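Local coordinates for protein phosphoglycerate kinase (Coxiella burnetii, PDB 4NG4) that catalyses the reversible transfer of a phosphoryl group between ATP and 3-phosphoglycerate in glycolysis, at residues A[31-35]-A[47-51]; A[146-152]-A[172-178]; A[152-158]-A[391-395]. One frame throughout, in Å; residues are numbered along the deposited sequence.

Interaction 1: residues A[31-35]-A[47-51]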
loop_
_atom_site.group_PDB
_atom_site.type_symbol
_atom_site.label_atom_id
_atom_site.label_comp_id
_atom_site.label_asym_id
_atom_site.label_seq_id
_atom_site.Cartn_x
_atom_site.Cartn_y
_atom_site.Cartn_z
ATOM N N GLU A 31 10.384 -5.671 11.327
ATOM C CA GLU A 31 8.942 -5.781 11.184
ATOM C C GLU A 31 8.282 -4.394 11.294
ATOM O O GLU A 31 8.908 -3.420 11.717
ATOM C CB GLU A 31 8.391 -6.710 12.260
ATOM C CG GLU A 31 8.957 -8.129 12.229
ATOM C CD GLU A 31 8.276 -9.028 11.222
ATOM O OE1 GLU A 31 7.300 -8.584 10.593
ATOM O OE2 GLU A 31 8.723 -10.197 11.066
ATOM N N ASP A 32 7.019 -4.331 10.870
ATOM C CA ASP A 32 6.164 -3.153 10.990
ATOM C C ASP A 32 5.187 -3.463 12.117
ATOM O O ASP A 32 4.117 -4.001 11.906
ATOM C CB ASP A 32 5.447 -2.866 9.663
ATOM C CG ASP A 32 4.565 -1.614 9.710
ATOM O OD1 ASP A 32 4.502 -0.912 10.744
ATOM O OD2 ASP A 32 3.909 -1.311 8.687
ATOM N N LEU A 33 5.604 -3.145 13.330
ATOM C CA LEU A 33 4.780 -3.292 14.536
ATOM C C LEU A 33 4.262 -1.923 15.003
ATOM O O LEU A 33 3.924 -1.763 16.165
ATOM C CB LEU A 33 5.618 -3.948 15.643
ATOM C CG LEU A 33 6.466 -5.150 15.193
ATOM C CD1 LEU A 33 7.147 -5.823 16.393
ATOM C CD2 LEU A 33 5.632 -6.160 14.404
ATOM N N ASN A 34 4.198 -0.965 14.072
ATOM C CA ASN A 34 3.826 0.445 14.318
ATOM C C ASN A 34 2.326 0.584 14.564
ATOM O O ASN A 34 1.597 1.085 13.726
ATOM C CB ASN A 34 4.263 1.306 13.103
ATOM C CG ASN A 34 3.979 2.779 13.272
ATOM O OD1 ASN A 34 4.016 3.310 14.361
ATOM N ND2 ASN A 34 3.706 3.448 12.175
ATOM N N VAL A 35 1.887 0.142 15.726
ATOM C CA VAL A 35 0.471 0.049 16.036
ATOM C C VAL A 35 -0.093 1.377 16.541
ATOM O O VAL A 35 0.628 2.159 17.140
ATOM C CB VAL A 35 0.207 -1.057 17.089
ATOM C CG1 VAL A 35 0.647 -2.417 16.552
ATOM C CG2 VAL A 35 0.922 -0.733 18.387
ATOM N N ARG A 47 -1.167 -5.656 12.993
ATOM C CA ARG A 47 0.204 -5.724 12.498
ATOM C C ARG A 47 1.010 -6.743 13.260
ATOM O O ARG A 47 1.846 -7.435 12.681
ATOM C CB ARG A 47 0.892 -4.370 12.583
ATOM C CG ARG A 47 0.016 -3.245 12.113
ATOM C CD ARG A 47 0.774 -1.996 11.724
ATOM N NE ARG A 47 -0.184 -0.940 11.386
ATOM C CZ ARG A 47 0.123 0.224 10.820
ATOM N NH1 ARG A 47 1.374 0.522 10.509
ATOM N NH2 ARG A 47 -0.844 1.091 10.559
ATOM N N ILE A 48 0.772 -6.835 14.560
ATOM C CA ILE A 48 1.423 -7.871 15.363
ATOM C C ILE A 48 0.932 -9.243 14.903
ATOM O O ILE A 48 1.740 -10.138 14.644
ATOM C CB ILE A 48 1.145 -7.715 16.874
ATOM C CG1 ILE A 48 1.602 -6.336 17.377
ATOM C CG2 ILE A 48 1.842 -8.822 17.657
ATOM C CD1 ILE A 48 0.732 -5.788 18.498
ATOM N N VAL A 49 -0.392 -9.387 14.787
ATOM C CA VAL A 49 -1.016 -10.645 14.344
ATOM C C VAL A 49 -0.456 -11.083 12.977
ATOM O O VAL A 49 -0.239 -12.275 12.733
ATOM C CB VAL A 49 -2.581 -10.538 14.286
ATOM C CG1 VAL A 49 -3.193 -11.755 13.596
ATOM C CG2 VAL A 49 -3.178 -10.377 15.680
ATOM N N ARG A 50 -0.211 -10.105 12.104
ATOM C CA ARG A 50 0.347 -10.360 10.773
ATOM C C ARG A 50 1.829 -10.771 10.865
ATOM O O ARG A 50 2.260 -11.719 10.224
ATOM C CB ARG A 50 0.183 -9.111 9.891
ATOM C CG ARG A 50 -0.555 -9.318 8.554
ATOM C CD ARG A 50 -1.524 -8.152 8.231
ATOM N NE ARG A 50 -1.024 -6.863 8.724
ATOM C CZ ARG A 50 -1.707 -5.718 8.722
ATOM N NH1 ARG A 50 -2.944 -5.666 8.218
ATOM N NH2 ARG A 50 -1.144 -4.612 9.214
ATOM N N ALA A 51 2.595 -10.069 11.689
ATOM C CA ALA A 51 4.024 -10.335 11.837
ATOM C C ALA A 51 4.343 -11.618 12.621
ATOM O O ALA A 51 5.461 -12.138 12.530
ATOM C CB ALA A 51 4.716 -9.139 12.487
#

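Interaction 2: residues A[146-152]-A[172-178]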
loop_
_atom_site.group_PDB
_atom_site.type_symbol
_atom_site.label_atom_id
_atom_site.label_comp_id
_atom_site.label_asym_id
_atom_site.label_seq_id
_atom_site.Cartn_x
_atom_site.Cartn_y
_atom_site.Cartn_z
ATOM N N ILE A 146 22.376 -12.899 10.291
ATOM C CA ILE A 146 21.423 -12.738 9.194
ATOM C C ILE A 146 20.448 -11.595 9.462
ATOM O O ILE A 146 19.961 -11.436 10.585
ATOM C CB ILE A 146 20.596 -14.024 8.958
ATOM C CG1 ILE A 146 21.507 -15.223 8.675
ATOM C CG2 ILE A 146 19.626 -13.826 7.797
ATOM C CD1 ILE A 146 20.768 -16.525 8.645
ATOM N N PHE A 147 20.170 -10.808 8.420
ATOM C CA PHE A 147 19.138 -9.773 8.473
ATOM C C PHE A 147 17.963 -10.168 7.597
ATOM O O PHE A 147 18.155 -10.539 6.440
ATOM C CB PHE A 147 19.691 -8.430 8.003
ATOM C CG PHE A 147 18.664 -7.327 7.975
ATOM C CD1 PHE A 147 17.995 -6.958 9.133
ATOM C CD2 PHE A 147 18.362 -6.661 6.793
ATOM C CE1 PHE A 147 17.060 -5.949 9.128
ATOM C CE2 PHE A 147 17.416 -5.653 6.776
ATOM C CZ PHE A 147 16.766 -5.294 7.949
ATOM N N VAL A 148 16.756 -10.067 8.151
ATOM C CA VAL A 148 15.533 -10.394 7.432
ATOM C C VAL A 148 14.648 -9.150 7.323
ATOM O O VAL A 148 14.055 -8.725 8.320
ATOM C CB VAL A 148 14.760 -11.512 8.148
ATOM C CG1 VAL A 148 13.570 -11.939 7.325
ATOM C CG2 VAL A 148 15.659 -12.684 8.384
ATOM N N MET A 149 14.582 -8.562 6.126
ATOM C CA MET A 149 13.673 -7.453 5.858
ATOM C C MET A 149 12.293 -8.010 5.604
ATOM O O MET A 149 12.010 -8.503 4.516
ATOM C CB MET A 149 14.130 -6.614 4.656
ATOM C CG MET A 149 13.214 -5.413 4.314
ATOM S SD MET A 149 12.679 -4.466 5.754
ATOM C CE MET A 149 12.301 -2.881 5.021
ATOM N N ASP A 150 11.436 -7.904 6.612
ATOM C CA ASP A 150 10.076 -8.406 6.549
ATOM C C ASP A 150 9.083 -7.253 6.719
ATOM O O ASP A 150 8.032 -7.442 7.323
ATOM C CB ASP A 150 9.895 -9.443 7.657
ATOM C CG ASP A 150 8.634 -10.265 7.509
ATOM O OD1 ASP A 150 8.329 -10.720 6.377
ATOM O OD2 ASP A 150 7.955 -10.474 8.545
ATOM N N ALA A 151 9.412 -6.075 6.170
ATOM C CA ALA A 151 8.632 -4.844 6.405
ATOM C C ALA A 151 8.336 -4.000 5.135
ATOM O O ALA A 151 8.829 -2.864 4.990
ATOM C CB ALA A 151 9.344 -3.995 7.448
ATOM N N PHE A 152 7.508 -4.543 4.237
ATOM C CA PHE A 152 7.190 -3.873 2.968
ATOM C C PHE A 152 6.614 -2.456 3.145
ATOM O O PHE A 152 6.891 -1.569 2.329
ATOM C CB PHE A 152 6.228 -4.723 2.125
ATOM C CG PHE A 152 5.946 -4.153 0.751
ATOM C CD1 PHE A 152 6.774 -4.455 -0.323
ATOM C CD2 PHE A 152 4.861 -3.326 0.532
ATOM C CE1 PHE A 152 6.529 -3.936 -1.590
ATOM C CE2 PHE A 152 4.609 -2.811 -0.727
ATOM C CZ PHE A 152 5.447 -3.115 -1.791
ATOM N N ALA A 172 21.744 -11.232 3.988
ATOM C CA ALA A 172 20.500 -10.433 3.972
ATOM C C ALA A 172 19.441 -11.062 3.068
ATOM O O ALA A 172 19.759 -11.575 1.990
ATOM C CB ALA A 172 20.786 -9.000 3.545
ATOM N N CYS A 173 18.189 -11.019 3.517
ATOM C CA CYS A 173 17.082 -11.650 2.805
ATOM C C CYS A 173 15.745 -10.988 3.150
ATOM O O CYS A 173 15.683 -10.069 3.972
ATOM C CB CYS A 173 17.026 -13.129 3.161
ATOM S SG CYS A 173 16.716 -13.401 4.882
ATOM N N ALA A 174 14.681 -11.462 2.508
ATOM C CA ALA A 174 13.331 -11.001 2.796
ATOM C C ALA A 174 12.568 -12.066 3.586
ATOM O O ALA A 174 12.790 -13.263 3.393
ATOM C CB ALA A 174 12.607 -10.670 1.503
ATOM N N GLY A 175 11.678 -11.621 4.470
ATOM C CA GLY A 175 10.801 -12.515 5.216
ATOM C C GLY A 175 9.570 -12.858 4.401
ATOM O O GLY A 175 9.381 -12.306 3.316
ATOM N N PRO A 176 8.712 -13.762 4.919
ATOM C CA PRO A 176 7.511 -14.211 4.195
ATOM C C PRO A 176 6.408 -13.152 3.962
ATOM O O PRO A 176 5.664 -13.256 2.991
ATOM C CB PRO A 176 6.988 -15.370 5.054
ATOM C CG PRO A 176 7.543 -15.144 6.384
ATOM C CD PRO A 176 8.865 -14.467 6.200
ATOM N N LEU A 177 6.296 -12.140 4.815
ATOM C CA LEU A 177 5.283 -11.099 4.589
ATOM C C LEU A 177 5.624 -10.252 3.370
ATOM O O LEU A 177 4.792 -10.068 2.492
ATOM C CB LEU A 177 5.092 -10.218 5.826
ATOM C CG LEU A 177 4.041 -10.733 6.803
ATOM C CD1 LEU A 177 4.375 -12.147 7.274
ATOM C CD2 LEU A 177 3.926 -9.780 7.976
ATOM N N LEU A 178 6.861 -9.765 3.317
ATOM C CA LEU A 178 7.356 -9.015 2.170
ATOM C C LEU A 178 7.248 -9.919 0.952
ATOM O O LEU A 178 6.985 -9.436 -0.154
ATOM C CB LEU A 178 8.795 -8.535 2.427
ATOM C CG LEU A 178 9.442 -7.533 1.469
ATOM C CD1 LEU A 178 10.506 -6.757 2.196
ATOM C CD2 LEU A 178 10.033 -8.231 0.232
#

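Interaction 3: residues A[152-158]-A[391-395]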
loop_
_atom_site.group_PDB
_atom_site.type_symbol
_atom_site.label_atom_id
_atom_site.label_comp_id
_atom_site.label_asym_id
_atom_site.label_seq_id
_atom_site.Cartn_x
_atom_site.Cartn_y
_atom_site.Cartn_z
ATOM N N PHE A 152 7.508 -4.543 4.237
ATOM C CA PHE A 152 7.190 -3.873 2.968
ATOM C C PHE A 152 6.614 -2.456 3.145
ATOM O O PHE A 152 6.891 -1.569 2.329
ATOM C CB PHE A 152 6.228 -4.723 2.125
ATOM C CG PHE A 152 5.946 -4.153 0.751
ATOM C CD1 PHE A 152 6.774 -4.455 -0.323
ATOM C CD2 PHE A 152 4.861 -3.326 0.532
ATOM C CE1 PHE A 152 6.529 -3.936 -1.590
ATOM C CE2 PHE A 152 4.609 -2.811 -0.727
ATOM C CZ PHE A 152 5.447 -3.115 -1.791
ATOM N N ALA A 153 5.812 -2.235 4.184
ATOM C CA ALA A 153 5.258 -0.896 4.442
ATOM C C ALA A 153 6.325 0.177 4.705
ATOM O O ALA A 153 6.019 1.369 4.700
ATOM C CB ALA A 153 4.282 -0.937 5.600
ATOM N N THR A 154 7.564 -0.255 4.932
ATOM C CA THR A 154 8.692 0.637 5.194
ATOM C C THR A 154 9.733 0.651 4.053
ATOM O O THR A 154 10.591 1.545 4.014
ATOM C CB THR A 154 9.389 0.232 6.531
ATOM O OG1 THR A 154 10.057 -1.030 6.389
ATOM C CG2 THR A 154 8.369 0.099 7.647
ATOM N N ALA A 155 9.643 -0.319 3.135
ATOM C CA ALA A 155 10.666 -0.550 2.104
ATOM C C ALA A 155 10.894 0.581 1.107
ATOM O O ALA A 155 11.918 0.569 0.392
ATOM C CB ALA A 155 10.342 -1.816 1.324
ATOM N N HIS A 156 9.949 1.525 1.051
ATOM C CA HIS A 156 9.977 2.589 0.058
ATOM C C HIS A 156 10.830 3.796 0.462
ATOM O O HIS A 156 10.967 4.751 -0.312
ATOM C CB HIS A 156 8.546 3.008 -0.321
ATOM C CG HIS A 156 7.797 3.733 0.761
ATOM N ND1 HIS A 156 7.689 3.253 2.049
ATOM C CD2 HIS A 156 7.087 4.888 0.727
ATOM C CE1 HIS A 156 6.961 4.089 2.769
ATOM N NE2 HIS A 156 6.586 5.092 1.992
ATOM N N ARG A 157 11.410 3.738 1.656
ATOM C CA ARG A 157 12.329 4.769 2.140
ATOM C C ARG A 157 13.626 4.153 2.614
ATOM O O ARG A 157 13.648 3.036 3.123
ATOM C CB ARG A 157 11.704 5.567 3.292
ATOM C CG ARG A 157 10.430 6.290 2.911
ATOM C CD ARG A 157 10.707 7.452 1.940
ATOM N NE ARG A 157 9.560 7.715 1.080
ATOM C CZ ARG A 157 8.366 8.121 1.518
ATOM N NH1 ARG A 157 8.129 8.313 2.822
ATOM N NH2 ARG A 157 7.384 8.329 0.643
ATOM N N ALA A 158 14.702 4.913 2.448
ATOM C CA ALA A 158 16.044 4.448 2.771
ATOM C C ALA A 158 16.362 4.907 4.171
ATOM O O ALA A 158 16.508 6.106 4.429
ATOM C CB ALA A 158 17.052 5.000 1.792
ATOM N N LEU A 391 12.314 0.130 -5.140
ATOM C CA LEU A 391 12.242 0.351 -3.695
ATOM C C LEU A 391 13.552 -0.064 -3.028
ATOM O O LEU A 391 13.947 -1.216 -3.145
ATOM C CB LEU A 391 11.084 -0.435 -3.072
ATOM C CG LEU A 391 9.716 0.253 -3.115
ATOM C CD1 LEU A 391 9.273 0.529 -4.550
ATOM C CD2 LEU A 391 8.681 -0.581 -2.362
ATOM N N PRO A 392 14.212 0.865 -2.303
ATOM C CA PRO A 392 15.546 0.616 -1.746
ATOM C C PRO A 392 15.715 -0.694 -0.992
ATOM O O PRO A 392 16.744 -1.344 -1.140
ATOM C CB PRO A 392 15.742 1.780 -0.778
ATOM C CG PRO A 392 14.908 2.868 -1.332
ATOM C CD PRO A 392 13.724 2.215 -1.954
ATOM N N ALA A 393 14.734 -1.069 -0.181
ATOM C CA ALA A 393 14.829 -2.302 0.596
ATOM C C ALA A 393 14.980 -3.500 -0.317
ATOM O O ALA A 393 15.812 -4.372 -0.067
ATOM C CB ALA A 393 13.612 -2.474 1.468
ATOM N N ILE A 394 14.171 -3.522 -1.373
ATOM C CA ILE A 394 14.120 -4.633 -2.326
ATOM C C ILE A 394 15.376 -4.706 -3.186
ATOM O O ILE A 394 15.895 -5.794 -3.460
ATOM C CB ILE A 394 12.891 -4.503 -3.243
ATOM C CG1 ILE A 394 11.608 -4.739 -2.432
ATOM C CG2 ILE A 394 12.978 -5.477 -4.414
ATOM C CD1 ILE A 394 10.423 -3.898 -2.885
ATOM N N LYS A 395 15.860 -3.548 -3.609
ATOM C CA LYS A 395 17.052 -3.484 -4.421
ATOM C C LYS A 395 18.182 -4.250 -3.734
ATOM O O LYS A 395 18.777 -5.154 -4.323
ATOM C CB LYS A 395 17.457 -2.028 -4.665
ATOM C CG LYS A 395 18.372 -1.853 -5.864
ATOM C CD LYS A 395 19.023 -0.475 -5.903
ATOM C CE LYS A 395 19.750 -0.247 -7.230
ATOM N NZ LYS A 395 20.792 0.826 -7.153
#

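Interaction 1: residues A[31-35]-A[47-51]
Where the chain leaves strand 26-31, residues 31-35 fold back against the first turns of helix 46-60, and the charged meeting point is Asp32 with Arg47. Asp32 OD1 lies 3.4 Å from Arg47 NH1, near the plane of the guanidinium, in a salt bridge whose hydrogen bond is weak. The same OD1 also takes a weak hydrogen bond from Asn34 N at 3.3 Å, so one carboxylate oxygen holds both the arginine and the backbone of its own loop. Asn34 O sits over a face of the guanidinium, 3.3 Å from Arg47 NH1, but the angle is too poor for a hydrogen bond. Within the loop, Val35 N donates weakly to Leu33 O (2.8 Å) across an inverse gamma turn centred on Asn34; in the helix, Ala51 N donates to Arg47 O (2.9 Å). From the neighbouring strand 64-69 and the loop after it, Ser69 OG is hydrogen-bonded to Leu33 N and Glu31 O, and Gly72 N to Asn34 OD1. The apolar contacts are Leu33 CD2 to Ala51 CB at 3.7 Å and Val35 CG1 to Ile48 CD1 at 3.9 Å. Separately, a carboxylate oxygen, Glu31 OE1, approaches the Ala51 CB methyl to 3.3 Å. Asp32, Leu33 and Asn34 are predicted to bind substrate. The long bond on Asp32 suggests a loose pairing, consistent with a guanidinium that could also meet the anionic substrate, as predicted for Arg47.

Interaction 2: residues A[146-152]-A[172-178]
Strands 146-149 and 171-174 run side by side in parallel, joined by hydrogen bonds from Cys173 N to Phe147 O (3.0 Å) and Met149 N to Cys173 O (2.9 Å); a third, Gly175 N to Met149 O (3.1 Å), extends the pattern past the strand end to the N-cap residue. Side chains alternate between two faces. On one, Cys173 SG rests against Ile146 CG2 (4.1 Å) and Val148 CG2 (3.7 Å); Phe147, Met149, Ala172 and Ala174 point to the other. Asp150 reaches into the start of helix 176-190, its OD1 accepting a hydrogen bond from Leu177 N at 2.9 Å. The hollow that admits it exists because residue 175 is glycine: a CB there would clash with Asp150 OD1 and crowd Val148 CG1. Leu178 is the bump on the helix side, its CD1 3.7 Å from Met149 CG and its CG 4.3 Å from Phe152 CB, at the ring edge. The pair closes a beta-alpha-beta unit through helix 160-168 at the edge of the N-terminal domain's parallel sheet, 171-174 being outermost. Strand 26-31 flanks 146-149 on its other side, helix 392-401 packs on the Met149 and Ala174 face, and helix 46-60 touches Pro176 and Leu177 and hydrogen-bonds Asp150 OD2 through Thr54.

Interaction 3: residues A[152-158]-A[391-395]
Two parts of the chain more than 230 residues apart meet here: the loop after strand 146-149 and the start of the C-terminal helix 392-401. The polar link between them is slight. Ala393 N donates a weak hydrogen bond to Ala155 O, long at 3.3 Å but nearly straight at 170°, so a backbone amide in the first turn of the helix finds its acceptor in the loop. A type I beta turn from Thr154 to Arg157, closed by a weak bond from Arg157 N to Thr154 O at 3.3 Å, places that carbonyl, and Ala155 N is itself held by Phe152 O at 3.1 Å. The same carbonyl oxygen, Ala155 O, also meets the proline ring, 3.4 Å from Pro392 CD.

Among the apolar contacts, Ala155 CB lies 3.3 Å from Ala393 CB, an unusually tight contact between two methyls, which brings the backbones close (CA-CA 4.8 Å). Phe152 CE1 is 4.1 Å from both Leu391 CD2 and Ile394 CD1, which approach its ring obliquely. Leu391 CG lies 3.9 Å from His156 CA and 4.1 Å from His156 CB, and Pro392 CB 4.3 Å from Ala158 CB. The CA-to-CB bond of Arg157, predicted to bind substrate, points away from the helix. Helix 380-387 touches Phe152 and His156, and helix 176-190 packs on Phe152. Met149 of strand 146-149 touches Ala393, so the C-terminal helix packs on the N-terminal domain, as is known for phosphoglycerate kinases.

All three contacts belong to the N-terminal, substrate-binding side of the enzyme. Interactions 1 and 2, centres 13 Å apart, touch where Glu31 OE2 and Asp150 OD2, two like-charged groups, approach to 2.7 Å. Interactions 2 and 3, centres 11 Å apart, share Phe152, and Met149 CE reaches Ala393 CB at 3.8 Å. Asp32 OD2 of interaction 1 lies 3.1 Å from Ala153 CB of interaction 3. Residues predicted to bind substrate are Asp32, Leu33, Asn34 and Arg47 in interaction 1 and Arg157 in interaction 3. ADP lies in the other domain, across the cleft, about 14 Å from the Arg47 side chain and about 13 Å from that of His156, so none of the contacts touches the nucleotide.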